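Long-range contact in PKS (Streptomyces albus, PDB 4OQJ), which probably condenses acyl groups on carrier proteins as a ketosynthase domain of the polyketide synthase that builds oxazolomycin: residues A[300-314]-A[339-351]. Numbering follows the deposited sequence. Where two conformers were deposited one is given.
Sequences PSVQGQAAVVAEAQE and IEVAALNQAFNRE
Ala306 and Ala343 bring helices 302-314 and 339-348 together, CA to CA 4.4 Å, with the axes 7.9 Å apart and the helices running in the same general direction at a crossing angle of -42°. The pair belongs to the C-terminal half of the thiolase-type ketosynthase fold, where Val308 rests on strands 280-289 and 441-448 and Val309 on the latter. Alanines permit the close approach: Ala343 CB lies 3.5 Å from Val302 O, and Ala347 CB meets Val309 CG1. Val302 is a knob in the hole formed by Ile339, Ala342, Ala343 and Gln346; its CG1, anti to the backbone N (chi1 -176°), reaches Ala343. A water donates to both Gln305 OE1 and Glu340 O, while the Glu340 carboxylate turns away to the backbone N of His329 and Gly330. Gln303 and Gln346 pair amide to amide, their planes 22° apart, through two hydrogen bonds, the straighter from Gln346 NE2 to Gln303 OE1 (3.0 Å). Gln313 sets NE2 over one face of Phe348, 3.3 Å from CE1. The Arg350 guanidinium has Ala310 CB above one face, offset from its centre, and holds Glu314 OE2 through NH2 in a salt bridge, while NH1 donates to Ala347 O (2.7 Å) and to Gln313 OE1 (2.8 Å).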
ATOM      1  N   PRO A 300      -9.487 -18.180  11.315  1.00 37.75           N
ATOM      2  CA  PRO A 300      -8.218 -18.495  10.656  1.00 30.31           C
ATOM      3  C   PRO A 300      -8.438 -19.333   9.395  1.00 25.61           C
ATOM      4  O   PRO A 300      -9.564 -19.755   9.136  1.00 27.31           O
ATOM      5  CB  PRO A 300      -7.451 -19.294  11.721  1.00 36.45           C
ATOM      6  CG  PRO A 300      -8.405 -19.475  12.882  1.00 44.26           C
ATOM      7  CD  PRO A 300      -9.766 -19.135  12.395  1.00 45.66           C
ATOM      8  N   SER A 301      -7.380 -19.558   8.618  1.00 20.48           N
ATOM      9  CA  SER A 301      -7.485 -20.355   7.396  1.00 21.99           C
ATOM     10  C   SER A 301      -6.190 -21.123   7.112  1.00 20.19           C
ATOM     11  O   SER A 301      -5.145 -20.520   6.793  1.00 15.39           O
ATOM     12  CB  SER A 301      -7.837 -19.442   6.210  1.00 22.25           C
ATOM     13  OG  SER A 301      -7.768 -20.126   4.961  1.00 20.61           O
ATOM     14  N   VAL A 302      -6.256 -22.450   7.218  1.00 19.39           N
ATOM     15  CA  VAL A 302      -5.098 -23.298   6.928  0.50 19.53           C
ATOM     16  C   VAL A 302      -4.616 -23.049   5.505  1.00 16.67           C
ATOM     17  O   VAL A 302      -3.427 -22.888   5.259  1.00 19.03           O
ATOM     18  CB  VAL A 302      -5.409 -24.805   7.077  0.50 24.77           C
ATOM     19  CG1 VAL A 302      -4.143 -25.635   6.871  0.50 24.69           C
ATOM     20  CG2 VAL A 302      -5.986 -25.115   8.434  0.50 29.47           C
ATOM     21  N   GLN A 303      -5.555 -23.010   4.568  1.00 15.10           N
ATOM     22  CA  GLN A 303      -5.175 -22.937   3.161  1.00 16.47           C
ATOM     23  C   GLN A 303      -4.535 -21.618   2.790  1.00 14.88           C
ATOM     24  O   GLN A 303      -3.556 -21.608   2.045  1.00 16.41           O
ATOM     25  CB  GLN A 303      -6.387 -23.220   2.282  1.00 24.27           C
ATOM     26  CG  GLN A 303      -6.834 -24.671   2.390  1.00 38.48           C
ATOM     27  CD  GLN A 303      -5.670 -25.663   2.211  1.00 52.10           C
ATOM     28  OE1 GLN A 303      -4.835 -25.506   1.316  1.00 53.57           O
ATOM     29  NE2 GLN A 303      -5.607 -26.671   3.080  1.00 54.73           N
ATOM     30  N   GLY A 304      -5.059 -20.512   3.320  1.00 16.01           N
ATOM     31  CA  GLY A 304      -4.491 -19.206   3.051  1.00 15.69           C
ATOM     32  C   GLY A 304      -3.067 -19.108   3.567  1.00 16.38           C
ATOM     33  O   GLY A 304      -2.168 -18.608   2.885  1.00 15.61           O
ATOM     34  N   GLN A 305      -2.857 -19.578   4.787  1.00 17.01           N
ATOM     35  CA  GLN A 305      -1.522 -19.587   5.383  1.00 16.94           C
ATOM     36  C   GLN A 305      -0.571 -20.503   4.600  1.00 17.50           C
ATOM     37  O   GLN A 305       0.544 -20.109   4.248  1.00 17.88           O
ATOM     38  CB  GLN A 305      -1.579 -20.043   6.840  1.00 14.66           C
ATOM     39  CG  GLN A 305      -2.294 -19.109   7.806  1.00 16.33           C
ATOM     40  CD  GLN A 305      -2.263 -19.659   9.238  1.00 20.22           C
ATOM     41  OE1 GLN A 305      -1.356 -20.400   9.605  1.00 21.46           O
ATOM     42  NE2 GLN A 305      -3.263 -19.318  10.030  1.00 19.72           N
ATOM     43  N   ALA A 306      -1.009 -21.723   4.316  1.00 15.32           N
ATOM     44  CA  ALA A 306      -0.147 -22.668   3.610  1.00 16.07           C
ATOM     45  C   ALA A 306       0.288 -22.078   2.262  1.00 16.21           C
ATOM     46  O   ALA A 306       1.450 -22.179   1.867  1.00 15.37           O
ATOM     47  CB  ALA A 306      -0.868 -24.001   3.414  1.00 16.69           C
ATOM     48  N   ALA A 307      -0.647 -21.448   1.561  1.00 16.87           N
ATOM     49  CA  ALA A 307      -0.347 -20.888   0.243  1.00 18.69           C
ATOM     50  C   ALA A 307       0.671 -19.757   0.317  1.00 15.78           C
ATOM     51  O   ALA A 307       1.578 -19.678  -0.507  1.00 13.21           O
ATOM     52  CB  ALA A 307      -1.611 -20.386  -0.424  1.00 17.65           C
ATOM     53  N   VAL A 308       0.545 -18.865   1.289  1.00 14.81           N
ATOM     54  CA  VAL A 308       1.445 -17.719   1.268  1.00 11.55           C
ATOM     55  C   VAL A 308       2.872 -18.173   1.638  1.00 12.24           C
ATOM     56  O   VAL A 308       3.853 -17.638   1.117  1.00 14.74           O
ATOM     57  CB  VAL A 308       0.957 -16.589   2.194  1.00 10.55           C
ATOM     58  CG1 VAL A 308       1.329 -16.857   3.653  1.00 11.58           C
ATOM     59  CG2 VAL A 308       1.532 -15.276   1.737  1.00 11.53           C
ATOM     60  N   VAL A 309       2.993 -19.196   2.480  1.00 11.75           N
ATOM     61  CA  VAL A 309       4.321 -19.704   2.837  1.00 13.21           C
ATOM     62  C   VAL A 309       4.991 -20.349   1.621  1.00 15.13           C
ATOM     63  O   VAL A 309       6.153 -20.066   1.296  1.00 17.78           O
ATOM     64  CB  VAL A 309       4.230 -20.707   3.998  1.00 15.14           C
ATOM     65  CG1 VAL A 309       5.573 -21.427   4.243  1.00 16.68           C
ATOM     66  CG2 VAL A 309       3.789 -19.983   5.248  1.00 13.10           C
ATOM     67  N   ALA A 310       4.247 -21.203   0.931  1.00 15.46           N
ATOM     68  CA  ALA A 310       4.759 -21.844  -0.269  1.00 19.01           C
ATOM     69  C   ALA A 310       5.131 -20.795  -1.315  1.00 21.38           C
ATOM     70  O   ALA A 310       6.178 -20.891  -1.947  1.00 20.24           O
ATOM     71  CB  ALA A 310       3.720 -22.830  -0.828  1.00 18.93           C
ATOM     72  N   GLU A 311       4.281 -19.786  -1.481  1.00 20.53           N
ATOM     73  CA  GLU A 311       4.483 -18.746  -2.491  0.50 20.53           C
ATOM     74  C   GLU A 311       5.751 -17.962  -2.208  1.00 18.78           C
ATOM     75  O   GLU A 311       6.512 -17.629  -3.110  1.00 19.50           O
ATOM     76  CB  GLU A 311       3.284 -17.782  -2.546  0.50 20.61           C
ATOM     77  CG  GLU A 311       3.374 -16.760  -3.680  0.50 20.69           C
ATOM     78  CD  GLU A 311       2.219 -15.753  -3.718  0.50 21.41           C
ATOM     79  OE1 GLU A 311       1.165 -15.985  -3.093  0.50 25.60           O
ATOM     80  OE2 GLU A 311       2.368 -14.720  -4.391  0.50 18.21           O
ATOM     81  N   ALA A 312       5.985 -17.662  -0.940  1.00 13.29           N
ATOM     82  CA  ALA A 312       7.201 -16.927  -0.559  1.00 14.42           C
ATOM     83  C   ALA A 312       8.461 -17.748  -0.852  1.00 15.69           C
ATOM     84  O   ALA A 312       9.445 -17.223  -1.384  1.00 16.14           O
ATOM     85  CB  ALA A 312       7.148 -16.552   0.913  1.00 15.91           C
ATOM     86  N   GLN A 313       8.435 -19.035  -0.521  1.00 19.02           N
ATOM     87  CA  GLN A 313       9.583 -19.893  -0.774  1.00 19.68           C
ATOM     88  C   GLN A 313       9.855 -20.021  -2.274  1.00 21.52           C
ATOM     89  O   GLN A 313      11.011 -20.006  -2.706  1.00 24.34           O
ATOM     90  CB  GLN A 313       9.371 -21.280  -0.160  1.00 17.40           C
ATOM     91  CG  GLN A 313       9.401 -21.276   1.344  1.00 18.45           C
ATOM     92  CD  GLN A 313       9.156 -22.646   1.941  1.00 22.54           C
ATOM     93  OE1 GLN A 313       8.849 -23.601   1.232  1.00 29.71           O
ATOM     94  NE2 GLN A 313       9.290 -22.748   3.254  1.00 18.16           N
ATOM     95  N   GLU A 314       8.798 -20.144  -3.066  1.00 21.74           N
ATOM     96  CA  GLU A 314       8.950 -20.287  -4.512  1.00 23.41           C
ATOM     97  C   GLU A 314       9.579 -19.035  -5.086  1.00 23.72           C
ATOM     98  O   GLU A 314      10.482 -19.104  -5.906  1.00 22.67           O
ATOM     99  CB  GLU A 314       7.600 -20.551  -5.192  1.00 25.00           C
ATOM    100  CG  GLU A 314       7.039 -21.936  -4.965  1.00 35.95           C
ATOM    101  CD  GLU A 314       7.912 -23.035  -5.555  1.00 47.55           C
ATOM    102  OE1 GLU A 314       8.719 -22.749  -6.472  1.00 54.27           O
ATOM    103  OE2 GLU A 314       7.792 -24.188  -5.091  1.00 46.98           O
ATOM    104  N   ILE A 339      -3.570 -24.951  13.719  1.00 18.46           N
ATOM    105  CA  ILE A 339      -3.779 -24.520  12.344  1.00 21.11           C
ATOM    106  C   ILE A 339      -2.477 -23.974  11.741  1.00 21.42           C
ATOM    107  O   ILE A 339      -2.131 -24.292  10.594  1.00 18.92           O
ATOM    108  CB  ILE A 339      -4.924 -23.459  12.268  1.00 21.52           C
ATOM    109  CG1 ILE A 339      -6.284 -24.178  12.387  1.00 25.96           C
ATOM    110  CG2 ILE A 339      -4.848 -22.634  10.990  1.00 19.64           C
ATOM    111  CD1 ILE A 339      -7.492 -23.300  12.221  1.00 29.38           C
ATOM    112  N   GLU A 340      -1.738 -23.170  12.500  1.00 17.85           N
ATOM    113  CA  GLU A 340      -0.533 -22.568  11.941  1.00 16.63           C
ATOM    114  C   GLU A 340       0.485 -23.659  11.579  1.00 16.48           C
ATOM    115  O   GLU A 340       1.120 -23.610  10.524  1.00 17.92           O
ATOM    116  CB  GLU A 340       0.099 -21.546  12.900  1.00 16.36           C
ATOM    117  CG  GLU A 340       1.318 -20.877  12.266  1.00 19.54           C
ATOM    118  CD  GLU A 340       1.735 -19.580  12.940  1.00 19.05           C
ATOM    119  OE1 GLU A 340       1.261 -19.312  14.068  1.00 18.18           O
ATOM    120  OE2 GLU A 340       2.537 -18.833  12.324  1.00 17.81           O
ATOM    121  N   VAL A 341       0.616 -24.654  12.439  1.00 17.64           N
ATOM    122  CA  VAL A 341       1.576 -25.728  12.211  1.00 17.53           C
ATOM    123  C   VAL A 341       1.100 -26.647  11.091  1.00 19.64           C
ATOM    124  O   VAL A 341       1.906 -27.141  10.306  1.00 21.98           O
ATOM    125  CB  VAL A 341       1.812 -26.517  13.492  1.00 18.77           C
ATOM    126  CG1 VAL A 341       2.743 -27.699  13.245  1.00 21.01           C
ATOM    127  CG2 VAL A 341       2.403 -25.584  14.570  1.00 21.48           C
ATOM    128  N   ALA A 342      -0.207 -26.886  11.019  1.00 20.99           N
ATOM    129  CA  ALA A 342      -0.767 -27.676   9.924  1.00 24.63           C
ATOM    130  C   ALA A 342      -0.483 -27.001   8.584  1.00 21.16           C
ATOM    131  O   ALA A 342      -0.178 -27.662   7.596  1.00 19.83           O
ATOM    132  CB  ALA A 342      -2.264 -27.873  10.110  1.00 27.56           C
ATOM    133  N   ALA A 343      -0.569 -25.678   8.558  1.00 17.52           N
ATOM    134  CA  ALA A 343      -0.336 -24.922   7.336  1.00 17.12           C
ATOM    135  C   ALA A 343       1.138 -24.965   6.934  1.00 17.72           C
ATOM    136  O   ALA A 343       1.459 -25.142   5.766  1.00 17.95           O
ATOM    137  CB  ALA A 343      -0.797 -23.478   7.512  1.00 16.04           C
ATOM    138  N   LEU A 344       2.027 -24.789   7.910  1.00 17.95           N
ATOM    139  CA  LEU A 344       3.464 -24.898   7.678  1.00 17.53           C
ATOM    140  C   LEU A 344       3.867 -26.302   7.217  1.00 19.44           C
ATOM    141  O   LEU A 344       4.676 -26.451   6.295  1.00 18.11           O
ATOM    142  CB  LEU A 344       4.229 -24.546   8.946  1.00 17.08           C
ATOM    143  CG  LEU A 344       4.280 -23.061   9.313  1.00 16.81           C
ATOM    144  CD1 LEU A 344       4.772 -22.932  10.742  1.00 16.00           C
ATOM    145  CD2 LEU A 344       5.194 -22.292   8.332  1.00 14.94           C
ATOM    146  N   ASN A 345       3.312 -27.320   7.863  1.00 19.54           N
ATOM    147  CA  ASN A 345       3.543 -28.709   7.440  1.00 21.47           C
ATOM    148  C   ASN A 345       3.156 -28.876   5.967  1.00 22.86           C
ATOM    149  O   ASN A 345       3.911 -29.426   5.172  1.00 23.60           O
ATOM    150  CB  ASN A 345       2.744 -29.704   8.293  1.00 20.97           C
ATOM    151  CG  ASN A 345       3.379 -29.986   9.653  1.00 22.24           C
ATOM    152  OD1 ASN A 345       4.532 -29.643   9.907  1.00 23.02           O
ATOM    153  ND2 ASN A 345       2.613 -30.619  10.536  1.00 21.96           N
ATOM    154  N   GLN A 346       1.974 -28.386   5.612  1.00 23.81           N
ATOM    155  CA  GLN A 346       1.469 -28.550   4.250  1.00 25.99           C
ATOM    156  C   GLN A 346       2.403 -27.840   3.270  1.00 23.82           C
ATOM    157  O   GLN A 346       2.787 -28.412   2.249  1.00 24.18           O
ATOM    158  CB  GLN A 346       0.035 -28.015   4.117  1.00 27.72           C
ATOM    159  CG  GLN A 346      -0.491 -28.054   2.689  1.00 28.75           C
ATOM    160  CD  GLN A 346      -1.912 -27.517   2.552  1.00 31.43           C
ATOM    161  OE1 GLN A 346      -2.798 -27.868   3.327  1.00 32.16           O
ATOM    162  NE2 GLN A 346      -2.127 -26.656   1.562  1.00 35.59           N
ATOM    163  N   ALA A 347       2.781 -26.599   3.574  1.00 18.38           N
ATOM    164  CA  ALA A 347       3.681 -25.868   2.694  1.00 18.98           C
ATOM    165  C   ALA A 347       5.045 -26.557   2.591  1.00 19.80           C
ATOM    166  O   ALA A 347       5.591 -26.697   1.495  1.00 22.73           O
ATOM    167  CB  ALA A 347       3.851 -24.426   3.176  1.00 19.81           C
ATOM    168  N   PHE A 348       5.593 -26.983   3.728  1.00 18.94           N
ATOM    169  CA  PHE A 348       6.945 -27.513   3.756  1.00 21.04           C
ATOM    170  C   PHE A 348       7.025 -28.892   3.094  1.00 25.30           C
ATOM    171  O   PHE A 348       8.034 -29.211   2.471  1.00 26.50           O
ATOM    172  CB  PHE A 348       7.478 -27.571   5.200  1.00 21.12           C
ATOM    173  CG  PHE A 348       8.140 -26.284   5.654  1.00 20.64           C
ATOM    174  CD1 PHE A 348       7.443 -25.085   5.657  1.00 18.42           C
ATOM    175  CD2 PHE A 348       9.463 -26.280   6.075  1.00 22.90           C
ATOM    176  CE1 PHE A 348       8.059 -23.899   6.071  1.00 17.71           C
ATOM    177  CE2 PHE A 348      10.080 -25.108   6.491  1.00 20.25           C
ATOM    178  CZ  PHE A 348       9.377 -23.913   6.487  1.00 17.67           C
ATOM    179  N   ASN A 349       5.957 -29.682   3.198  1.00 23.76           N
ATOM    180  CA  ASN A 349       5.947 -31.054   2.669  1.00 29.22           C
ATOM    181  C   ASN A 349       5.411 -31.150   1.243  1.00 33.67           C
ATOM    182  O   ASN A 349       5.196 -32.246   0.732  1.00 34.73           O
ATOM    183  CB  ASN A 349       5.099 -31.973   3.560  1.00 33.08           C
ATOM    184  CG  ASN A 349       5.712 -32.209   4.928  1.00 41.44           C
ATOM    185  OD1 ASN A 349       6.936 -32.222   5.089  1.00 46.89           O
ATOM    186  ND2 ASN A 349       4.856 -32.416   5.924  1.00 43.29           N
ATOM    187  N   ARG A 350       5.181 -30.010   0.601  1.00 32.75           N
ATOM    188  CA  ARG A 350       4.435 -29.994  -0.654  1.00 38.68           C
ATOM    189  C   ARG A 350       5.152 -30.704  -1.812  1.00 45.72           C
ATOM    190  O   ARG A 350       4.503 -31.166  -2.748  1.00 41.39           O
ATOM    191  CB  ARG A 350       4.115 -28.552  -1.053  1.00 33.56           C
ATOM    192  CG  ARG A 350       5.313 -27.735  -1.551  1.00 30.78           C
ATOM    193  CD  ARG A 350       4.929 -26.267  -1.801  1.00 28.15           C
ATOM    194  NE  ARG A 350       6.058 -25.487  -2.320  1.00 29.47           N
ATOM    195  CZ  ARG A 350       7.008 -24.940  -1.562  1.00 30.16           C
ATOM    196  NH1 ARG A 350       6.979 -25.079  -0.242  1.00 27.14           N
ATOM    197  NH2 ARG A 350       7.994 -24.258  -2.120  1.00 35.66           N
ATOM    198  N   GLU A 351       6.477 -30.795  -1.748  1.00 57.64           N
ATOM    199  CA  GLU A 351       7.261 -31.331  -2.865  1.00 67.12           C
ATOM    200  C   GLU A 351       7.576 -32.818  -2.691  1.00 66.21           C
ATOM    201  O   GLU A 351       8.463 -33.353  -3.354  1.00 63.64           O
ATOM    202  CB  GLU A 351       8.562 -30.539  -3.028  1.00 73.69           C
TER
HETATM  203  O   HOH W   1       1.235 -21.079   9.000  1.00 19.50           O